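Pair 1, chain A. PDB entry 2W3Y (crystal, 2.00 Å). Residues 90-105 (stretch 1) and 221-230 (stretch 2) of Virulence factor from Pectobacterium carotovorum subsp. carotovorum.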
# COMPACT_ATOMS: atom_id res chain seq x y z
N HIS A 90 -9.77 -9.61 5.51
CA HIS A 90 -9.21 -9.97 6.81
C HIS A 90 -7.71 -9.79 6.75
O HIS A 90 -7.03 -10.49 5.99
CB HIS A 90 -9.56 -11.41 7.21
CG HIS A 90 -10.95 -11.57 7.73
ND1 HIS A 90 -11.39 -12.73 8.35
CD2 HIS A 90 -12.00 -10.71 7.75
CE1 HIS A 90 -12.65 -12.57 8.71
NE2 HIS A 90 -13.05 -11.36 8.36
N TYR A 91 -7.20 -8.85 7.54
CA TYR A 91 -5.77 -8.54 7.54
C TYR A 91 -4.84 -9.76 7.72
O TYR A 91 -3.76 -9.84 7.11
CB TYR A 91 -5.43 -7.48 8.58
CG TYR A 91 -3.97 -7.12 8.56
CD1 TYR A 91 -3.48 -6.28 7.55
CD2 TYR A 91 -3.08 -7.63 9.50
CE1 TYR A 91 -2.14 -5.95 7.49
CE2 TYR A 91 -1.71 -7.30 9.44
CZ TYR A 91 -1.27 -6.45 8.43
OH TYR A 91 0.04 -6.09 8.32
N ASP A 92 -5.26 -10.71 8.56
CA ASP A 92 -4.41 -11.86 8.87
C ASP A 92 -4.08 -12.70 7.63
O ASP A 92 -3.00 -13.27 7.54
CB ASP A 92 -5.00 -12.71 10.01
CG ASP A 92 -4.80 -12.05 11.40
OD1 ASP A 92 -5.70 -12.21 12.27
OD2 ASP A 92 -3.75 -11.38 11.64
N ILE A 93 -4.99 -12.77 6.66
CA ILE A 93 -4.73 -13.47 5.38
C ILE A 93 -3.72 -12.72 4.48
O ILE A 93 -2.83 -13.34 3.87
CB ILE A 93 -6.04 -13.77 4.62
CG1 ILE A 93 -6.93 -14.70 5.47
CG2 ILE A 93 -5.74 -14.36 3.24
CD1 ILE A 93 -8.36 -14.83 4.97
N TRP A 94 -3.87 -11.39 4.41
CA TRP A 94 -2.86 -10.51 3.80
C TRP A 94 -1.47 -10.65 4.45
O TRP A 94 -0.45 -10.69 3.77
CB TRP A 94 -3.32 -9.03 3.87
CG TRP A 94 -4.49 -8.71 2.95
CD1 TRP A 94 -5.81 -8.95 3.20
CD2 TRP A 94 -4.43 -8.09 1.66
NE1 TRP A 94 -6.58 -8.53 2.13
CE2 TRP A 94 -5.75 -8.00 1.17
CE3 TRP A 94 -3.38 -7.61 0.86
CZ2 TRP A 94 -6.07 -7.44 -0.09
CZ3 TRP A 94 -3.69 -7.06 -0.39
CH2 TRP A 94 -5.02 -6.97 -0.84
N LYS A 95 -1.44 -10.73 5.78
CA LYS A 95 -0.17 -10.92 6.49
C LYS A 95 0.49 -12.29 6.17
O LYS A 95 1.70 -12.35 5.93
CB LYS A 95 -0.35 -10.71 8.00
CG LYS A 95 0.95 -10.79 8.80
CD LYS A 95 0.72 -10.49 10.28
CE LYS A 95 0.02 -11.64 10.99
NZ LYS A 95 -0.27 -11.35 12.44
N GLU A 96 -0.31 -13.36 6.15
CA GLU A 96 0.19 -14.71 5.79
C GLU A 96 0.87 -14.73 4.41
O GLU A 96 1.94 -15.32 4.23
CB GLU A 96 -0.97 -15.73 5.84
CG GLU A 96 -0.64 -17.19 5.41
CD GLU A 96 0.03 -18.03 6.51
OE1 GLU A 96 0.41 -17.46 7.57
OE2 GLU A 96 0.17 -19.26 6.31
N VAL A 97 0.26 -14.04 3.44
CA VAL A 97 0.75 -14.01 2.06
C VAL A 97 2.01 -13.14 1.93
O VAL A 97 2.97 -13.52 1.25
CB VAL A 97 -0.39 -13.58 1.07
CG1 VAL A 97 0.16 -13.25 -0.32
CG2 VAL A 97 -1.49 -14.68 0.97
N SER A 98 2.00 -11.97 2.59
CA SER A 98 3.19 -11.11 2.64
C SER A 98 4.41 -11.76 3.33
O SER A 98 5.53 -11.55 2.91
CB SER A 98 2.85 -9.76 3.30
OG SER A 98 1.76 -9.13 2.64
N ASN A 99 4.18 -12.54 4.39
CA ASN A 99 5.26 -13.28 5.08
C ASN A 99 5.93 -14.34 4.19
O ASN A 99 6.96 -14.89 4.55
CB ASN A 99 4.73 -13.94 6.36
CG ASN A 99 4.53 -12.95 7.51
OD1 ASN A 99 5.15 -11.88 7.55
ND2 ASN A 99 3.68 -13.33 8.45
N GLN A 100 5.34 -14.60 3.03
CA GLN A 100 5.93 -15.49 2.04
C GLN A 100 6.76 -14.71 1.02
O GLN A 100 7.86 -15.15 0.65
CB GLN A 100 4.85 -16.33 1.35
CG GLN A 100 4.14 -17.30 2.28
CD GLN A 100 5.08 -18.30 2.94
OE1 GLN A 100 5.16 -18.37 4.17
NE2 GLN A 100 5.79 -19.08 2.13
N LEU A 101 6.26 -13.54 0.61
CA LEU A 101 6.95 -12.64 -0.33
C LEU A 101 8.22 -11.99 0.23
O LEU A 101 9.23 -11.89 -0.47
CB LEU A 101 5.99 -11.52 -0.84
CG LEU A 101 4.81 -11.95 -1.71
CD1 LEU A 101 3.82 -10.80 -1.97
CD2 LEU A 101 5.25 -12.61 -3.03
N ILE A 102 8.14 -11.52 1.47
CA ILE A 102 9.18 -10.68 2.10
C ILE A 102 10.58 -11.34 2.21
O ILE A 102 11.56 -10.76 1.76
CB ILE A 102 8.68 -10.06 3.47
CG1 ILE A 102 7.44 -9.15 3.28
CG2 ILE A 102 9.81 -9.31 4.23
CD1 ILE A 102 7.58 -8.06 2.25
N PRO A 103 10.67 -12.56 2.79
CA PRO A 103 11.98 -13.25 2.87
C PRO A 103 12.59 -13.51 1.49
O PRO A 103 13.82 -13.47 1.33
CB PRO A 103 11.62 -14.57 3.54
CG PRO A 103 10.37 -14.32 4.26
CD PRO A 103 9.60 -13.35 3.42
N ALA A 104 11.72 -13.72 0.50
CA ALA A 104 12.12 -14.07 -0.86
C ALA A 104 12.74 -12.93 -1.66
O ALA A 104 13.76 -13.12 -2.33
CB ALA A 104 10.93 -14.65 -1.61
N PHE A 105 12.14 -11.73 -1.58
CA PHE A 105 12.51 -10.63 -2.47
C PHE A 105 12.84 -9.31 -1.76
O PHE A 105 13.17 -8.32 -2.40
CB PHE A 105 11.37 -10.35 -3.47
CG PHE A 105 10.92 -11.56 -4.23
CD1 PHE A 105 11.69 -12.07 -5.26
CD2 PHE A 105 9.70 -12.15 -3.95
CE1 PHE A 105 11.26 -13.17 -5.99
CE2 PHE A 105 9.25 -13.26 -4.66
CZ PHE A 105 10.03 -13.77 -5.69
N VAL A 221 -3.31 0.09 13.97
CA VAL A 221 -2.96 -0.33 12.62
C VAL A 221 -1.94 -1.47 12.68
O VAL A 221 -0.83 -1.28 13.20
CB VAL A 221 -2.40 0.86 11.78
CG1 VAL A 221 -2.20 0.45 10.33
CG2 VAL A 221 -3.34 2.13 11.92
N ASP A 222 -2.30 -2.63 12.15
CA ASP A 222 -1.39 -3.77 12.01
C ASP A 222 -0.54 -3.59 10.75
O ASP A 222 -1.07 -3.20 9.71
CB ASP A 222 -2.17 -5.06 11.86
CG ASP A 222 -2.99 -5.39 13.08
OD1 ASP A 222 -2.44 -5.37 14.20
OD2 ASP A 222 -4.20 -5.69 12.90
N THR A 223 0.76 -3.86 10.85
CA THR A 223 1.68 -3.57 9.76
C THR A 223 2.53 -4.77 9.35
O THR A 223 2.94 -5.59 10.18
CB THR A 223 2.62 -2.33 10.06
OG1 THR A 223 3.62 -2.67 11.02
CG2 THR A 223 1.82 -1.12 10.56
N VAL A 224 2.80 -4.86 8.05
CA VAL A 224 3.74 -5.83 7.47
C VAL A 224 4.34 -5.18 6.21
O VAL A 224 3.68 -4.38 5.53
CB VAL A 224 3.09 -7.22 7.19
CG1 VAL A 224 2.22 -7.21 5.95
CG2 VAL A 224 4.17 -8.33 7.09
N GLY A 225 5.60 -5.50 5.94
CA GLY A 225 6.28 -4.90 4.81
C GLY A 225 7.78 -5.12 4.78
O GLY A 225 8.35 -5.74 5.68
N GLY A 226 8.41 -4.62 3.72
CA GLY A 226 9.85 -4.70 3.59
C GLY A 226 10.35 -3.77 2.52
O GLY A 226 9.57 -3.14 1.82
N THR A 227 11.67 -3.70 2.40
CA THR A 227 12.35 -2.89 1.40
C THR A 227 12.75 -3.82 0.25
O THR A 227 13.32 -4.88 0.49
CB THR A 227 13.62 -2.26 2.01
OG1 THR A 227 13.27 -1.45 3.14
CG2 THR A 227 14.39 -1.40 0.99
N PHE A 228 12.43 -3.43 -0.99
CA PHE A 228 12.82 -4.25 -2.14
C PHE A 228 14.32 -4.18 -2.44
O PHE A 228 14.94 -3.14 -2.32
CB PHE A 228 12.01 -3.90 -3.40
CG PHE A 228 12.32 -4.80 -4.57
CD1 PHE A 228 11.97 -6.14 -4.55
CD2 PHE A 228 12.97 -4.30 -5.70
CE1 PHE A 228 12.25 -6.98 -5.63
CE2 PHE A 228 13.25 -5.12 -6.78
CZ PHE A 228 12.90 -6.45 -6.75
N ARG A 229 14.87 -5.33 -2.85
CA ARG A 229 16.27 -5.46 -3.21
C ARG A 229 16.51 -4.91 -4.61
O ARG A 229 16.85 -5.65 -5.54
CB ARG A 229 16.69 -6.94 -3.14
CG ARG A 229 16.60 -7.55 -1.77
CD ARG A 229 17.49 -8.77 -1.68
NE ARG A 229 16.75 -10.01 -1.76
CZ ARG A 229 17.28 -11.19 -2.09
NH1 ARG A 229 18.56 -11.29 -2.41
NH2 ARG A 229 16.51 -12.26 -2.12
N ILE A 230 16.35 -3.60 -4.76
CA ILE A 230 16.45 -2.94 -6.07
C ILE A 230 17.88 -2.96 -6.65
O ILE A 230 18.06 -3.05 -7.88
CB ILE A 230 15.86 -1.48 -6.03
CG1 ILE A 230 15.64 -0.91 -7.43
CG2 ILE A 230 16.70 -0.56 -5.15
CD1 ILE A 230 14.51 -1.56 -8.22

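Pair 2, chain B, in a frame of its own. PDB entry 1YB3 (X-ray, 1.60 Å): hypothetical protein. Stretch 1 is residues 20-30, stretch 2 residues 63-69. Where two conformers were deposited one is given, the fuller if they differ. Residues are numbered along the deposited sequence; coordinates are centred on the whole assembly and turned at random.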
# COMPACT_ATOMS: atom_id res chain seq x y z
N ARG B 20 16.04 8.21 -8.27
CA ARG B 20 15.24 8.59 -7.09
C ARG B 20 14.35 7.44 -6.61
O ARG B 20 14.33 7.14 -5.42
CB ARG B 20 14.39 9.84 -7.38
CG ARG B 20 13.48 10.27 -6.22
CD ARG B 20 12.85 11.66 -6.43
NE ARG B 20 11.82 11.67 -7.46
CZ ARG B 20 10.86 12.60 -7.57
NH1 ARG B 20 10.78 13.60 -6.69
NH2 ARG B 20 9.98 12.53 -8.56
N ILE B 21 13.64 6.79 -7.53
CA ILE B 21 12.76 5.65 -7.19
C ILE B 21 13.56 4.54 -6.49
O ILE B 21 13.22 4.10 -5.37
CB ILE B 21 12.03 5.09 -8.46
CG1 ILE B 21 11.00 6.09 -8.99
CG2 ILE B 21 11.40 3.70 -8.21
CD1 ILE B 21 10.51 5.77 -10.41
N TRP B 22 14.65 4.08 -7.13
CA TRP B 22 15.42 3.00 -6.55
C TRP B 22 16.24 3.42 -5.33
O TRP B 22 16.22 2.71 -4.31
CB TRP B 22 16.26 2.26 -7.62
CG TRP B 22 15.48 1.16 -8.29
CD1 TRP B 22 15.47 -0.16 -7.93
CD2 TRP B 22 14.60 1.28 -9.41
NE1 TRP B 22 14.64 -0.86 -8.75
CE2 TRP B 22 14.08 -0.01 -9.67
CE3 TRP B 22 14.18 2.34 -10.22
CZ2 TRP B 22 13.18 -0.27 -10.71
CZ3 TRP B 22 13.28 2.08 -11.25
CH2 TRP B 22 12.79 0.78 -11.49
N GLY B 23 16.90 4.58 -5.39
CA GLY B 23 17.71 5.10 -4.27
C GLY B 23 16.86 5.31 -3.02
O GLY B 23 17.27 4.93 -1.92
N ASP B 24 15.67 5.87 -3.20
CA ASP B 24 14.77 6.11 -2.08
C ASP B 24 14.32 4.82 -1.39
O ASP B 24 14.17 4.81 -0.15
CB ASP B 24 13.53 6.91 -2.51
CG ASP B 24 13.82 8.41 -2.70
OD1 ASP B 24 15.00 8.83 -2.63
OD2 ASP B 24 12.84 9.16 -2.92
N ILE B 25 14.06 3.75 -2.15
CA ILE B 25 13.64 2.49 -1.53
C ILE B 25 14.78 1.74 -0.85
O ILE B 25 14.60 1.15 0.24
CB ILE B 25 12.81 1.58 -2.48
CG1 ILE B 25 11.45 2.22 -2.74
CG2 ILE B 25 12.60 0.18 -1.91
CD1 ILE B 25 10.57 2.36 -1.48
N PHE B 26 15.97 1.77 -1.45
CA PHE B 26 17.11 1.17 -0.76
C PHE B 26 17.32 1.88 0.59
O PHE B 26 17.54 1.23 1.62
CB PHE B 26 18.37 1.18 -1.64
CG PHE B 26 18.30 0.23 -2.81
CD1 PHE B 26 18.08 -1.14 -2.60
CD2 PHE B 26 18.47 0.69 -4.12
CE1 PHE B 26 18.01 -2.02 -3.69
CE2 PHE B 26 18.40 -0.19 -5.22
CZ PHE B 26 18.17 -1.54 -5.00
N GLU B 27 17.18 3.21 0.58
CA GLU B 27 17.35 4.03 1.79
C GLU B 27 16.25 3.73 2.81
O GLU B 27 16.52 3.52 4.01
CB GLU B 27 17.34 5.52 1.43
CG GLU B 27 17.42 6.47 2.64
CD GLU B 27 17.39 7.94 2.23
OE1 GLU B 27 18.45 8.61 2.35
OE2 GLU B 27 16.31 8.42 1.78
N LEU B 28 15.00 3.70 2.33
CA LEU B 28 13.85 3.50 3.22
C LEU B 28 13.86 2.11 3.84
O LEU B 28 13.45 1.95 5.02
CB LEU B 28 12.54 3.73 2.47
CG LEU B 28 11.24 3.62 3.27
CD1 LEU B 28 11.24 4.64 4.44
CD2 LEU B 28 10.06 3.82 2.33
N ARG B 29 14.32 1.10 3.09
CA ARG B 29 14.43 -0.26 3.60
C ARG B 29 15.33 -0.29 4.82
O ARG B 29 14.97 -0.88 5.87
CB ARG B 29 14.89 -1.26 2.52
CG ARG B 29 14.79 -2.73 2.93
CD ARG B 29 16.05 -3.23 3.64
NE ARG B 29 15.85 -4.55 4.23
CZ ARG B 29 16.76 -5.22 4.94
NH1 ARG B 29 17.99 -4.72 5.11
NH2 ARG B 29 16.45 -6.41 5.45
N GLU B 30 16.50 0.34 4.73
CA GLU B 30 17.43 0.32 5.87
C GLU B 30 16.85 1.09 7.07
O GLU B 30 16.99 0.66 8.24
CB GLU B 30 18.81 0.83 5.46
CG GLU B 30 19.52 -0.05 4.41
CD GLU B 30 19.59 -1.53 4.80
OE1 GLU B 30 19.93 -1.83 5.97
OE2 GLU B 30 19.32 -2.39 3.94
N TYR B 63 7.64 -3.06 -16.67
CA TYR B 63 8.92 -2.82 -16.04
C TYR B 63 8.88 -3.13 -14.51
O TYR B 63 7.81 -3.13 -13.93
CB TYR B 63 9.30 -1.37 -16.25
CG TYR B 63 8.28 -0.35 -15.79
CD1 TYR B 63 8.36 0.23 -14.51
CD2 TYR B 63 7.26 0.09 -16.65
CE1 TYR B 63 7.45 1.19 -14.10
CE2 TYR B 63 6.33 1.05 -16.24
CZ TYR B 63 6.44 1.60 -14.96
OH TYR B 63 5.52 2.55 -14.56
N PRO B 64 10.05 -3.40 -13.90
CA PRO B 64 10.07 -3.72 -12.47
C PRO B 64 9.99 -2.44 -11.65
O PRO B 64 10.37 -1.36 -12.10
CB PRO B 64 11.44 -4.33 -12.27
CG PRO B 64 12.30 -3.61 -13.29
CD PRO B 64 11.40 -3.48 -14.49
N HIS B 65 9.49 -2.57 -10.43
CA HIS B 65 9.64 -1.49 -9.49
C HIS B 65 10.09 -2.12 -8.17
O HIS B 65 9.83 -3.32 -7.96
CB HIS B 65 8.32 -0.72 -9.33
CG HIS B 65 7.29 -1.43 -8.52
ND1 HIS B 65 6.29 -2.19 -9.08
CD2 HIS B 65 7.08 -1.47 -7.17
CE1 HIS B 65 5.52 -2.68 -8.13
NE2 HIS B 65 5.97 -2.25 -6.96
N PRO B 66 10.78 -1.33 -7.30
CA PRO B 66 11.33 -1.90 -6.05
C PRO B 66 10.29 -2.02 -4.92
O PRO B 66 9.42 -1.16 -4.78
CB PRO B 66 12.45 -0.93 -5.68
CG PRO B 66 11.94 0.43 -6.19
CD PRO B 66 11.11 0.10 -7.45
N ALA B 67 10.37 -3.10 -4.14
CA ALA B 67 9.49 -3.25 -2.97
C ALA B 67 10.17 -4.18 -1.98
O ALA B 67 10.95 -5.03 -2.37
CB ALA B 67 8.10 -3.78 -3.37
N PHE B 68 9.83 -4.03 -0.70
CA PHE B 68 10.35 -4.96 0.32
C PHE B 68 9.23 -5.35 1.27
O PHE B 68 8.38 -4.52 1.61
CB PHE B 68 11.56 -4.39 1.09
CG PHE B 68 11.31 -3.07 1.79
CD1 PHE B 68 10.91 -3.05 3.15
CD2 PHE B 68 11.48 -1.85 1.12
CE1 PHE B 68 10.71 -1.83 3.80
CE2 PHE B 68 11.28 -0.65 1.76
CZ PHE B 68 10.87 -0.63 3.13
N ALA B 69 9.22 -6.63 1.66
CA ALA B 69 8.22 -7.17 2.60
C ALA B 69 8.44 -6.67 4.03
O ALA B 69 9.59 -6.51 4.49
CB ALA B 69 8.30 -8.70 2.59

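A helix packed along a strand in two proteins. In pair 1, helix 91-105 lies on strand 221-228 with an axis separation of 8.4 Å and an angle of 20° between N-to-C directions; in pair 2, helix 20-30 lies on strand 65-69 at 8.5 Å and 11°. Both elements therefore run nearly parallel, and 14 central residues superpose with an RMSD of 0.9 Å. Each strand turns alternate residues to its helix: Val A224 and Gly A226 match Pro B66 and Phe B68, while Gly A225 matches Ala B67, whose CB points away.

At the first inward strand position, Val A224 and Pro B66 both present a compact apolar side chain to the helix, with side-chain centres 1.4 Å apart after superposition. Val A224 meets Ser A98 (CG1 to Ser A98 CB, 3.7 Å), and its CG2 lies 3.7 Å from Asn A99 OD1 and 4.4 Å from Lys A95 CG. Ser A98 CB faces the valine, while OG donates a hydrogen bond to Trp A94 O (2.9 Å) within its own helix. The matching Ile B25 fills the place with carbon, its CG1 3.9 Å from Pro B66 CG. Lys A95 matches Trp B22: the lysine only grazes the strand and forms a salt bridge within its helix (NZ to Asp A92 OD2, 3.6 Å), whereas the indole covers the proline, whose CG sits 3.9 Å from the centroid of the Trp B22 five-membered ring, over its face. Trp A94 matches Ile B21; the tryptophan's end leads away from the strand, but Ile B21 CG2 touches Pro B66 CD at 3.7 Å.

The sharpest exchange comes at the second inward position. Gly A226 has no side chain, and Ile A102 comes down on the bare backbone, its CD1 3.8 Å from Gly A226 N and 3.9 Å from Gly A225 C. A CB modelled on Gly A226 would stand just 3.3 Å from Ile A102 CG2. In pair 2 the bulk is on the strand: the Phe B68 ring takes Arg B29, the match of Ile A102, over one face, with Arg B29 CG 3.8 Å from the ring centroid and CA 3.6 Å from Phe B68 CZ. The arginine's end leads away and its NH1 pairs with Glu B30 OE2 (2.9 Å). Ile B25 CG2 meets the ring edge at Phe B68 CD2 (3.8 Å), and Leu B28 CG lies 4.3 Å from Phe B68 CZ; its match, Leu A101, does not reach the strand.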